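Local coordinates for gram-negative insecticidal protein (Chromobacterium piscinae, PDB 6FBM) that kills insects as a toxin and, as a member of the MACPF (membrane attack complex/perforin) family, probably acts by forming pores in membranes, at residues 79-84 with 311-316; 147-152 with 281-286; 404-409 with 467-472. One frame throughout, in Å; residues are numbered along the deposited sequence.

From the N terminus the chain first enters contact 1 through residues 79-84, at the start of the helix that follows strand 64-78. It goes on to helix 147-154, whose residues 147-152 open contact 2; that loop closes at 281-286, still within the MACPF domain. Contact 1 closes later, at 311-316, so the shorter loop lies wholly within the larger one. Contact 3 follows in series, joining 404-409 to 467-472 in the C-terminal beta-rich part. Contact 1 lies near the centre of the chain, between the other two, whose centres are about 72 Å apart. It ties the MACPF part to the segment leading into strand 318-321.

Contact 1 (79-84 with 311-316)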
loop_
_atom_site.group_PDB
_atom_site.type_symbol
_atom_site.label_atom_id
_atom_site.label_comp_id
_atom_site.label_asym_id
_atom_site.label_seq_id
_atom_site.Cartn_x
_atom_site.Cartn_y
_atom_site.Cartn_z
ATOM N N LYS A 79 -39.374 -30.081 8.133
ATOM C CA LYS A 79 -40.006 -30.638 6.934
ATOM C C LYS A 79 -41.083 -29.734 6.363
ATOM O O LYS A 79 -41.524 -29.938 5.229
ATOM C CB LYS A 79 -40.597 -32.004 7.242
ATOM C CG LYS A 79 -39.535 -33.055 7.533
ATOM C CD LYS A 79 -40.222 -34.393 7.870
ATOM C CE LYS A 79 -39.395 -35.600 7.455
ATOM N NZ LYS A 79 -40.263 -36.780 7.157
ATOM N N GLU A 80 -41.485 -28.725 7.140
ATOM C CA GLU A 80 -42.623 -27.893 6.828
ATOM C C GLU A 80 -42.122 -26.438 6.785
ATOM O O GLU A 80 -41.649 -25.918 7.789
ATOM C CB GLU A 80 -43.710 -28.170 7.889
ATOM C CG GLU A 80 -44.840 -27.149 8.031
ATOM C CD GLU A 80 -45.428 -26.715 6.696
ATOM O OE1 GLU A 80 -45.576 -27.596 5.816
ATOM O OE2 GLU A 80 -45.734 -25.511 6.528
ATOM N N ILE A 81 -42.210 -25.803 5.614
ATOM C CA ILE A 81 -41.648 -24.461 5.388
ATOM C C ILE A 81 -42.149 -23.414 6.399
ATOM O O ILE A 81 -41.361 -22.587 6.871
ATOM C CB ILE A 81 -41.861 -23.965 3.940
ATOM C CG1 ILE A 81 -41.015 -22.718 3.624
ATOM C CG2 ILE A 81 -43.320 -23.629 3.664
ATOM C CD1 ILE A 81 -39.546 -23.011 3.418
ATOM N N GLU A 82 -43.436 -23.456 6.748
ATOM C CA GLU A 82 -44.000 -22.484 7.684
ATOM C C GLU A 82 -43.457 -22.665 9.097
ATOM O O GLU A 82 -43.356 -21.701 9.856
ATOM C CB GLU A 82 -45.534 -22.561 7.729
ATOM C CG GLU A 82 -46.247 -22.321 6.403
ATOM C CD GLU A 82 -45.782 -21.082 5.656
ATOM O OE1 GLU A 82 -45.566 -21.179 4.419
ATOM O OE2 GLU A 82 -45.641 -20.008 6.308
ATOM N N GLU A 83 -43.121 -23.896 9.460
ATOM C CA GLU A 83 -42.545 -24.155 10.767
ATOM C C GLU A 83 -41.081 -23.683 10.758
ATOM O O GLU A 83 -40.601 -23.120 11.742
ATOM C CB GLU A 83 -42.671 -25.637 11.138
ATOM C CG GLU A 83 -42.169 -25.987 12.536
ATOM C CD GLU A 83 -42.180 -27.482 12.783
ATOM O OE1 GLU A 83 -41.079 -28.105 12.771
ATOM O OE2 GLU A 83 -43.302 -28.048 12.923
ATOM N N TYR A 84 -40.381 -23.912 9.651
ATOM C CA TYR A 84 -39.032 -23.374 9.479
ATOM C C TYR A 84 -38.998 -21.862 9.695
ATOM O O TYR A 84 -38.166 -21.356 10.441
ATOM C CB TYR A 84 -38.482 -23.703 8.083
ATOM C CG TYR A 84 -37.208 -22.995 7.763
ATOM C CD1 TYR A 84 -35.976 -23.526 8.128
ATOM C CD2 TYR A 84 -37.225 -21.765 7.108
ATOM C CE1 TYR A 84 -34.793 -22.842 7.843
ATOM C CE2 TYR A 84 -36.057 -21.092 6.807
ATOM C CZ TYR A 84 -34.848 -21.630 7.166
ATOM O OH TYR A 84 -33.707 -20.947 6.851
ATOM N N ILE A 311 -46.426 -19.810 2.154
ATOM C CA ILE A 311 -45.730 -20.094 0.918
ATOM C C ILE A 311 -46.632 -21.051 0.161
ATOM O O ILE A 311 -47.162 -21.995 0.763
ATOM C CB ILE A 311 -44.361 -20.759 1.173
ATOM C CG1 ILE A 311 -43.466 -19.863 2.047
ATOM C CG2 ILE A 311 -43.663 -21.124 -0.139
ATOM C CD1 ILE A 311 -43.214 -18.465 1.508
ATOM N N PRO A 312 -46.862 -20.800 -1.132
ATOM C CA PRO A 312 -47.652 -21.753 -1.908
ATOM C C PRO A 312 -46.934 -23.111 -2.051
ATOM O O PRO A 312 -45.724 -23.138 -2.295
ATOM C CB PRO A 312 -47.831 -21.055 -3.267
ATOM C CG PRO A 312 -46.785 -19.992 -3.331
ATOM C CD PRO A 312 -46.565 -19.572 -1.901
ATOM N N LYS A 313 -47.681 -24.210 -1.885
ATOM C CA LYS A 313 -47.107 -25.552 -1.913
ATOM C C LYS A 313 -47.640 -26.377 -3.077
ATOM O O LYS A 313 -48.802 -26.255 -3.453
ATOM C CB LYS A 313 -47.412 -26.281 -0.602
ATOM C CG LYS A 313 -46.941 -25.586 0.661
ATOM C CD LYS A 313 -45.442 -25.314 0.654
ATOM C CE LYS A 313 -44.586 -26.576 0.481
ATOM N NZ LYS A 313 -43.200 -26.403 0.963
ATOM N N VAL A 314 -46.764 -27.212 -3.637
ATOM C CA VAL A 314 -47.115 -28.226 -4.616
ATOM C C VAL A 314 -47.279 -29.504 -3.803
ATOM O O VAL A 314 -46.315 -30.190 -3.510
ATOM C CB VAL A 314 -45.994 -28.389 -5.667
ATOM C CG1 VAL A 314 -46.243 -29.596 -6.556
ATOM C CG2 VAL A 314 -45.900 -27.126 -6.500
ATOM N N ASP A 315 -48.518 -29.795 -3.418
ATOM C CA ASP A 315 -48.880 -31.049 -2.752
ATOM C C ASP A 315 -49.056 -32.216 -3.739
ATOM O O ASP A 315 -48.843 -33.378 -3.366
ATOM C CB ASP A 315 -50.163 -30.846 -1.942
ATOM C CG ASP A 315 -49.988 -29.870 -0.804
ATOM O OD1 ASP A 315 -49.105 -30.080 0.040
ATOM O OD2 ASP A 315 -50.766 -28.911 -0.746
ATOM N N LYS A 316 -49.428 -31.903 -4.979
ATOM C CA LYS A 316 -49.691 -32.898 -5.987
ATOM C C LYS A 316 -48.357 -33.299 -6.609
ATOM O O LYS A 316 -47.896 -32.678 -7.574
ATOM C CB LYS A 316 -50.648 -32.345 -7.055
ATOM C CG LYS A 316 -51.976 -31.768 -6.550
ATOM C CD LYS A 316 -53.044 -32.817 -6.501
ATOM C CE LYS A 316 -54.285 -32.421 -5.699
ATOM N NZ LYS A 316 -55.317 -31.768 -6.559
#
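Glu82 and Ile311 carry the polar half of this contact. The backbone N of Ile311 donates to Glu82 OE1 at 2.8 Å, with an N-H...O angle of 171°, and meets the oxygen on its syn side, 34° out of the carboxylate plane. Glu82 reaches it because its CG stands beside the backbone N and the chain then bends at chi2 (-49°). The other oxygen, OE2, forms salt bridges with Lys99 and Arg85, so both carboxylate oxygens are held. Two residues earlier, at the N-cap position, Glu80 caps the helix: its OE2 accepts from Glu82 N at 3.1 Å, approached from above the carboxylate plane.

The apolar half centres on Ile81, whose side chain crosses that of Ile311 at about a right angle. Its CG2 lies 3.9 Å from Ile311 CB, while its CG1 is 4.1 Å from Ile311 CG1. Lys313 folds back through bends at chi2 and chi3, bringing its CD within 4.0 Å of Ile81 CG2. Lys313 NZ lies against the same methyl, 3.9 Å from Ile81 CG2, and there hydrogen-bonds the carbonyl oxygens of Leu116 and Gln114.

The contact joins the first turn of helix 81-88 to the extended segment before strand 318-321. On the helix side, Ile81 also rests on Tyr121 of strand 120-134. In the other segment, Ile311 touches Leu105 of helix 102-108 and Val314 pairs through its backbone with Gln115, so 311-316 runs along further elements of the MACPF part.

Contact 2 (147-152 with 281-286); sequences RDFRDD and QPIWAL
Phe149, on helix 147-154, faces Ile283 across a CA to CA distance of 10.0 Å, the closest pair of CA atoms between the two segments, with Ile283 just after strand 280-282. The gap is bridged by side chains alone, with no hydrogen bond across it. CG of Phe149 extends opposite the backbone N (chi1 176°), and the far end of the ring enters the angle between Ile283 and Leu286. Its CZ lies 4.0 Å from Ile283 CG2 and approaches Ile283 CB equally closely; this branched group comes at a slant to the ring. Leu286 meets the ring differently: CD1 stands at the edge, in the ring plane, 3.9 Å from Phe149 CE2, and the two side chains cross at about a right angle. The turn brings both aliphatic residues to the same aromatic tip, and it is closed by a backbone bond from Leu286 N to Ile283 O of 2.9 Å.

Around this group, Phe149 meets the ring of Tyr167 and touches Leu40. Ile283 packs on Leu163 and Phe164 of helix 160-167, and Leu286 on Phe41 and on Tyr171 of strand 170-177. Asp152 OD2, on the same helix as Phe149, accepts from Tyr167 OH.

All three residues that touch are buried and apolar, so the helix is held against the turn by van der Waals contact and exclusion of water, without a directional bond to fix the ring.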
loop_
_atom_site.group_PDB
_atom_site.type_symbol
_atom_site.label_atom_id
_atom_site.label_comp_id
_atom_site.label_asym_id
_atom_site.label_seq_id
_atom_site.Cartn_x
_atom_site.Cartn_y
_atom_site.Cartn_z
ATOM N N ARG A 147 -35.063 14.695 16.014
ATOM C CA ARG A 147 -36.178 15.636 15.961
ATOM C C ARG A 147 -37.343 15.107 15.105
ATOM O O ARG A 147 -38.440 14.933 15.626
ATOM C CB ARG A 147 -35.684 17.024 15.505
ATOM C CG ARG A 147 -36.675 18.194 15.638
ATOM C CD ARG A 147 -37.183 18.711 14.291
ATOM N NE ARG A 147 -36.100 19.247 13.428
ATOM C CZ ARG A 147 -35.650 18.710 12.274
ATOM N NH1 ARG A 147 -36.166 17.582 11.755
ATOM N NH2 ARG A 147 -34.656 19.316 11.630
ATOM N N ASP A 148 -37.111 14.819 13.821
ATOM C CA ASP A 148 -38.242 14.453 12.949
ATOM C C ASP A 148 -38.876 13.096 13.312
ATOM O O ASP A 148 -40.092 12.923 13.168
ATOM C CB ASP A 148 -37.993 14.613 11.424
ATOM C CG ASP A 148 -36.562 14.273 10.978
ATOM O OD1 ASP A 148 -35.928 13.360 11.554
ATOM O OD2 ASP A 148 -36.079 14.942 10.040
ATOM N N PHE A 149 -38.074 12.161 13.827
ATOM C CA PHE A 149 -38.618 10.908 14.312
ATOM C C PHE A 149 -39.510 11.162 15.526
ATOM O O PHE A 149 -40.634 10.669 15.558
ATOM C CB PHE A 149 -37.519 9.883 14.608
ATOM C CG PHE A 149 -38.027 8.597 15.216
ATOM C CD1 PHE A 149 -39.030 7.876 14.597
ATOM C CD2 PHE A 149 -37.487 8.111 16.395
ATOM C CE1 PHE A 149 -39.496 6.699 15.148
ATOM C CE2 PHE A 149 -37.940 6.928 16.948
ATOM C CZ PHE A 149 -38.942 6.223 16.327
ATOM N N ARG A 150 -39.032 11.944 16.498
ATOM C CA ARG A 150 -39.871 12.325 17.643
ATOM C C ARG A 150 -41.204 12.937 17.200
ATOM O O ARG A 150 -42.257 12.580 17.743
ATOM C CB ARG A 150 -39.154 13.297 18.602
ATOM C CG ARG A 150 -40.020 13.772 19.780
ATOM C CD ARG A 150 -39.399 14.859 20.644
ATOM N NE ARG A 150 -38.167 14.384 21.267
ATOM C CZ ARG A 150 -38.092 13.495 22.272
ATOM N NH1 ARG A 150 -39.203 12.949 22.828
ATOM N NH2 ARG A 150 -36.880 13.137 22.722
ATOM N N ASP A 151 -41.157 13.856 16.227
ATOM C CA ASP A 151 -42.366 14.544 15.775
ATOM C C ASP A 151 -43.331 13.533 15.155
ATOM O O ASP A 151 -44.482 13.448 15.599
ATOM C CB ASP A 151 -42.052 15.724 14.839
ATOM C CG ASP A 151 -41.398 16.926 15.599
ATOM O OD1 ASP A 151 -41.388 16.961 16.854
ATOM O OD2 ASP A 151 -40.866 17.865 14.958
ATOM N N ASP A 152 -42.838 12.730 14.207
ATOM C CA ASP A 152 -43.677 11.728 13.535
ATOM C C ASP A 152 -44.215 10.688 14.495
ATOM O O ASP A 152 -45.416 10.397 14.485
ATOM C CB ASP A 152 -42.918 11.027 12.391
ATOM C CG ASP A 152 -42.672 11.935 11.210
ATOM O OD1 ASP A 152 -43.376 12.947 11.109
ATOM O OD2 ASP A 152 -41.783 11.650 10.382
ATOM N N GLN A 281 -36.410 -4.099 19.145
ATOM C CA GLN A 281 -37.311 -3.468 20.096
ATOM C C GLN A 281 -38.262 -2.604 19.309
ATOM O O GLN A 281 -37.871 -2.013 18.319
ATOM C CB GLN A 281 -36.529 -2.635 21.104
ATOM C CG GLN A 281 -35.654 -3.470 22.033
ATOM C CD GLN A 281 -36.469 -4.446 22.878
ATOM O OE1 GLN A 281 -37.512 -4.094 23.395
ATOM N NE2 GLN A 281 -35.991 -5.685 23.000
ATOM N N PRO A 282 -39.546 -2.573 19.711
ATOM C CA PRO A 282 -40.541 -1.841 18.942
ATOM C C PRO A 282 -40.393 -0.353 19.103
ATOM O O PRO A 282 -40.065 0.114 20.196
ATOM C CB PRO A 282 -41.840 -2.257 19.608
ATOM C CG PRO A 282 -41.466 -2.541 21.037
ATOM C CD PRO A 282 -40.118 -3.167 20.938
ATOM N N ILE A 283 -40.641 0.392 18.031
ATOM C CA ILE A 283 -40.644 1.860 18.117
ATOM C C ILE A 283 -41.810 2.373 18.936
ATOM O O ILE A 283 -41.703 3.452 19.525
ATOM C CB ILE A 283 -40.618 2.592 16.764
ATOM C CG1 ILE A 283 -41.859 2.278 15.903
ATOM C CG2 ILE A 283 -39.343 2.245 16.016
ATOM C CD1 ILE A 283 -42.051 3.253 14.760
ATOM N N TRP A 284 -42.906 1.621 18.987
ATOM C CA TRP A 284 -44.077 2.096 19.755
ATOM C C TRP A 284 -43.769 2.368 21.238
ATOM O O TRP A 284 -44.182 3.389 21.759
ATOM C CB TRP A 284 -45.311 1.210 19.581
ATOM C CG TRP A 284 -45.153 -0.248 19.814
ATOM C CD1 TRP A 284 -45.045 -0.888 21.023
ATOM C CD2 TRP A 284 -45.156 -1.265 18.807
ATOM N NE1 TRP A 284 -44.974 -2.252 20.820
ATOM C CE2 TRP A 284 -45.038 -2.508 19.470
ATOM C CE3 TRP A 284 -45.229 -1.242 17.409
ATOM C CZ2 TRP A 284 -44.959 -3.714 18.779
ATOM C CZ3 TRP A 284 -45.159 -2.437 16.714
ATOM C CH2 TRP A 284 -45.034 -3.657 17.391
ATOM N N ALA A 285 -42.964 1.514 21.873
ATOM C CA ALA A 285 -42.502 1.745 23.255
ATOM C C ALA A 285 -41.816 3.110 23.477
ATOM O O ALA A 285 -41.717 3.570 24.614
ATOM C CB ALA A 285 -41.578 0.613 23.704
ATOM N N LEU A 286 -41.348 3.748 22.402
ATOM C CA LEU A 286 -40.719 5.069 22.471
ATOM C C LEU A 286 -41.682 6.250 22.477
ATOM O O LEU A 286 -41.273 7.395 22.728
ATOM C CB LEU A 286 -39.761 5.235 21.289
ATOM C CG LEU A 286 -38.644 4.199 21.189
ATOM C CD1 LEU A 286 -37.980 4.297 19.816
ATOM C CD2 LEU A 286 -37.652 4.420 22.317
#

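Contact 3 (404-409 with 467-472); sequences YACWRA and VSLWQP
Two antiparallel sheets of the C-terminal beta-rich part meet through this contact, one contributing strand 403-410 and the other strand 468-473. The strands are not paired: the nearest CA atoms, those of Cys406 and Val467, are 8.0 Å apart, and side chains bridge between them. Cys406 points its CB toward the second strand, and SG, set opposite the backbone N (chi1 180°), extends to Leu469, where it lies 4.0 Å from CD2. Leu469 offers only this branch to the sulfur. Val467 meets the base of the same side chain, with CG2 at 4.4 Å from Cys406 CB, a looser approach.

The apolar cluster goes on beyond these three residues. Met422 of strand 421-426 touches both Cys406 and Leu469, while Val467 rests on Trp393 and on Trp456 of strand 450-457. Backbone hydrogen bonds tie Cys406 to Trp393, in the neighbouring strand 393-394, and to Val392 next to it.

Two antiparallel sheets joined by buried apolar side chains, with no hydrogen bond between these segments, are consistent with the beta-tripod family to which this toxin belongs.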
loop_
_atom_site.group_PDB
_atom_site.type_symbol
_atom_site.label_atom_id
_atom_site.label_comp_id
_atom_site.label_asym_id
_atom_site.label_seq_id
_atom_site.Cartn_x
_atom_site.Cartn_y
_atom_site.Cartn_z
ATOM N N TYR A 404 -49.222 -71.372 -7.899
ATOM C CA TYR A 404 -50.089 -70.206 -7.888
ATOM C C TYR A 404 -49.837 -69.508 -6.579
ATOM O O TYR A 404 -49.918 -70.145 -5.538
ATOM C CB TYR A 404 -51.559 -70.624 -7.973
ATOM C CG TYR A 404 -51.825 -71.475 -9.180
ATOM C CD1 TYR A 404 -52.170 -70.906 -10.407
ATOM C CD2 TYR A 404 -51.693 -72.855 -9.112
ATOM C CE1 TYR A 404 -52.380 -71.699 -11.526
ATOM C CE2 TYR A 404 -51.888 -73.658 -10.226
ATOM C CZ TYR A 404 -52.239 -73.085 -11.421
ATOM O OH TYR A 404 -52.430 -73.876 -12.513
ATOM N N ALA A 405 -49.528 -68.213 -6.616
ATOM C CA ALA A 405 -49.160 -67.494 -5.399
ATOM C C ALA A 405 -49.551 -66.041 -5.423
ATOM O O ALA A 405 -49.626 -65.439 -6.487
ATOM C CB ALA A 405 -47.664 -67.617 -5.169
ATOM N N CYS A 406 -49.768 -65.489 -4.237
ATOM C CA CYS A 406 -50.032 -64.072 -4.065
ATOM C C CYS A 406 -48.813 -63.485 -3.370
ATOM O O CYS A 406 -48.429 -63.963 -2.298
ATOM C CB CYS A 406 -51.251 -63.880 -3.201
ATOM S SG CYS A 406 -51.644 -62.160 -2.941
ATOM N N TRP A 407 -48.200 -62.465 -3.979
ATOM C CA TRP A 407 -47.022 -61.833 -3.392
ATOM C C TRP A 407 -47.290 -60.393 -2.965
ATOM O O TRP A 407 -48.119 -59.713 -3.571
ATOM C CB TRP A 407 -45.865 -61.848 -4.357
ATOM C CG TRP A 407 -45.324 -63.181 -4.671
ATOM C CD1 TRP A 407 -45.805 -64.058 -5.601
ATOM C CD2 TRP A 407 -44.163 -63.789 -4.112
ATOM N NE1 TRP A 407 -45.031 -65.179 -5.643
ATOM C CE2 TRP A 407 -44.013 -65.041 -4.729
ATOM C CE3 TRP A 407 -43.233 -63.398 -3.138
ATOM C CZ2 TRP A 407 -42.964 -65.912 -4.410
ATOM C CZ3 TRP A 407 -42.193 -64.268 -2.822
ATOM C CH2 TRP A 407 -42.076 -65.506 -3.452
ATOM N N ARG A 408 -46.576 -59.958 -1.918
ATOM C CA ARG A 408 -46.605 -58.577 -1.436
ATOM C C ARG A 408 -45.272 -57.968 -1.602
ATOM O O ARG A 408 -44.247 -58.603 -1.276
ATOM C CB ARG A 408 -46.764 -58.499 0.060
ATOM C CG ARG A 408 -48.163 -58.397 0.523
ATOM C CD ARG A 408 -48.441 -57.176 1.351
ATOM N NE ARG A 408 -49.288 -57.610 2.448
ATOM C CZ ARG A 408 -50.567 -57.985 2.361
ATOM N NH1 ARG A 408 -51.164 -58.363 3.475
ATOM N NH2 ARG A 408 -51.271 -57.953 1.224
ATOM N N ALA A 409 -45.267 -56.713 -2.013
ATOM C CA ALA A 409 -44.047 -55.959 -1.961
ATOM C C ALA A 409 -43.716 -55.722 -0.490
ATOM O O ALA A 409 -44.584 -55.375 0.313
ATOM C CB ALA A 409 -44.207 -54.648 -2.706
ATOM N N VAL A 467 -56.486 -67.687 0.649
ATOM C CA VAL A 467 -56.363 -66.274 0.274
ATOM C C VAL A 467 -57.616 -65.770 -0.391
ATOM O O VAL A 467 -58.286 -66.511 -1.096
ATOM C CB VAL A 467 -55.150 -66.035 -0.657
ATOM C CG1 VAL A 467 -55.390 -66.589 -2.060
ATOM C CG2 VAL A 467 -54.770 -64.563 -0.695
ATOM N N SER A 468 -57.910 -64.499 -0.138
ATOM C CA SER A 468 -58.948 -63.752 -0.832
ATOM C C SER A 468 -58.375 -62.388 -1.241
ATOM O O SER A 468 -57.724 -61.725 -0.437
ATOM C CB SER A 468 -60.169 -63.547 0.072
ATOM O OG SER A 468 -60.617 -64.771 0.628
ATOM N N LEU A 469 -58.644 -61.980 -2.476
ATOM C CA LEU A 469 -58.179 -60.709 -3.008
ATOM C C LEU A 469 -59.293 -59.674 -2.897
ATOM O O LEU A 469 -60.374 -59.849 -3.447
ATOM C CB LEU A 469 -57.740 -60.870 -4.464
ATOM C CG LEU A 469 -56.807 -62.030 -4.749
ATOM C CD1 LEU A 469 -56.414 -61.984 -6.211
ATOM C CD2 LEU A 469 -55.569 -62.027 -3.856
ATOM N N TRP A 470 -58.996 -58.592 -2.194
ATOM C CA TRP A 470 -59.944 -57.543 -1.881
ATOM C C TRP A 470 -59.420 -56.200 -2.375
ATOM O O TRP A 470 -58.208 -55.983 -2.431
ATOM C CB TRP A 470 -60.138 -57.484 -0.359
ATOM C CG TRP A 470 -60.890 -58.653 0.210
ATOM C CD1 TRP A 470 -60.358 -59.803 0.745
ATOM C CD2 TRP A 470 -62.309 -58.797 0.298
ATOM N NE1 TRP A 470 -61.363 -60.640 1.157
ATOM C CE2 TRP A 470 -62.570 -60.046 0.893
ATOM C CE3 TRP A 470 -63.389 -57.992 -0.077
ATOM C CZ2 TRP A 470 -63.876 -60.513 1.118
ATOM C CZ3 TRP A 470 -64.697 -58.445 0.175
ATOM C CH2 TRP A 470 -64.921 -59.698 0.765
ATOM N N GLN A 471 -60.341 -55.288 -2.668
ATOM C CA GLN A 471 -60.011 -53.936 -3.108
ATOM C C GLN A 471 -59.868 -53.046 -1.877
ATOM O O GLN A 471 -60.842 -52.863 -1.127
ATOM C CB GLN A 471 -61.140 -53.392 -3.990
ATOM C CG GLN A 471 -60.879 -52.040 -4.639
ATOM C CD GLN A 471 -62.135 -51.190 -4.891
ATOM O OE1 GLN A 471 -63.238 -51.498 -4.438
ATOM N NE2 GLN A 471 -61.948 -50.085 -5.552
ATOM N N PRO A 472 -58.668 -52.472 -1.660
ATOM C CA PRO A 472 -58.526 -51.594 -0.515
ATOM C C PRO A 472 -59.116 -50.189 -0.778
ATOM O O PRO A 472 -59.336 -49.775 -1.935
ATOM C CB PRO A 472 -57.022 -51.555 -0.321
ATOM C CG PRO A 472 -56.497 -51.606 -1.718
ATOM C CD PRO A 472 -57.424 -52.530 -2.449
#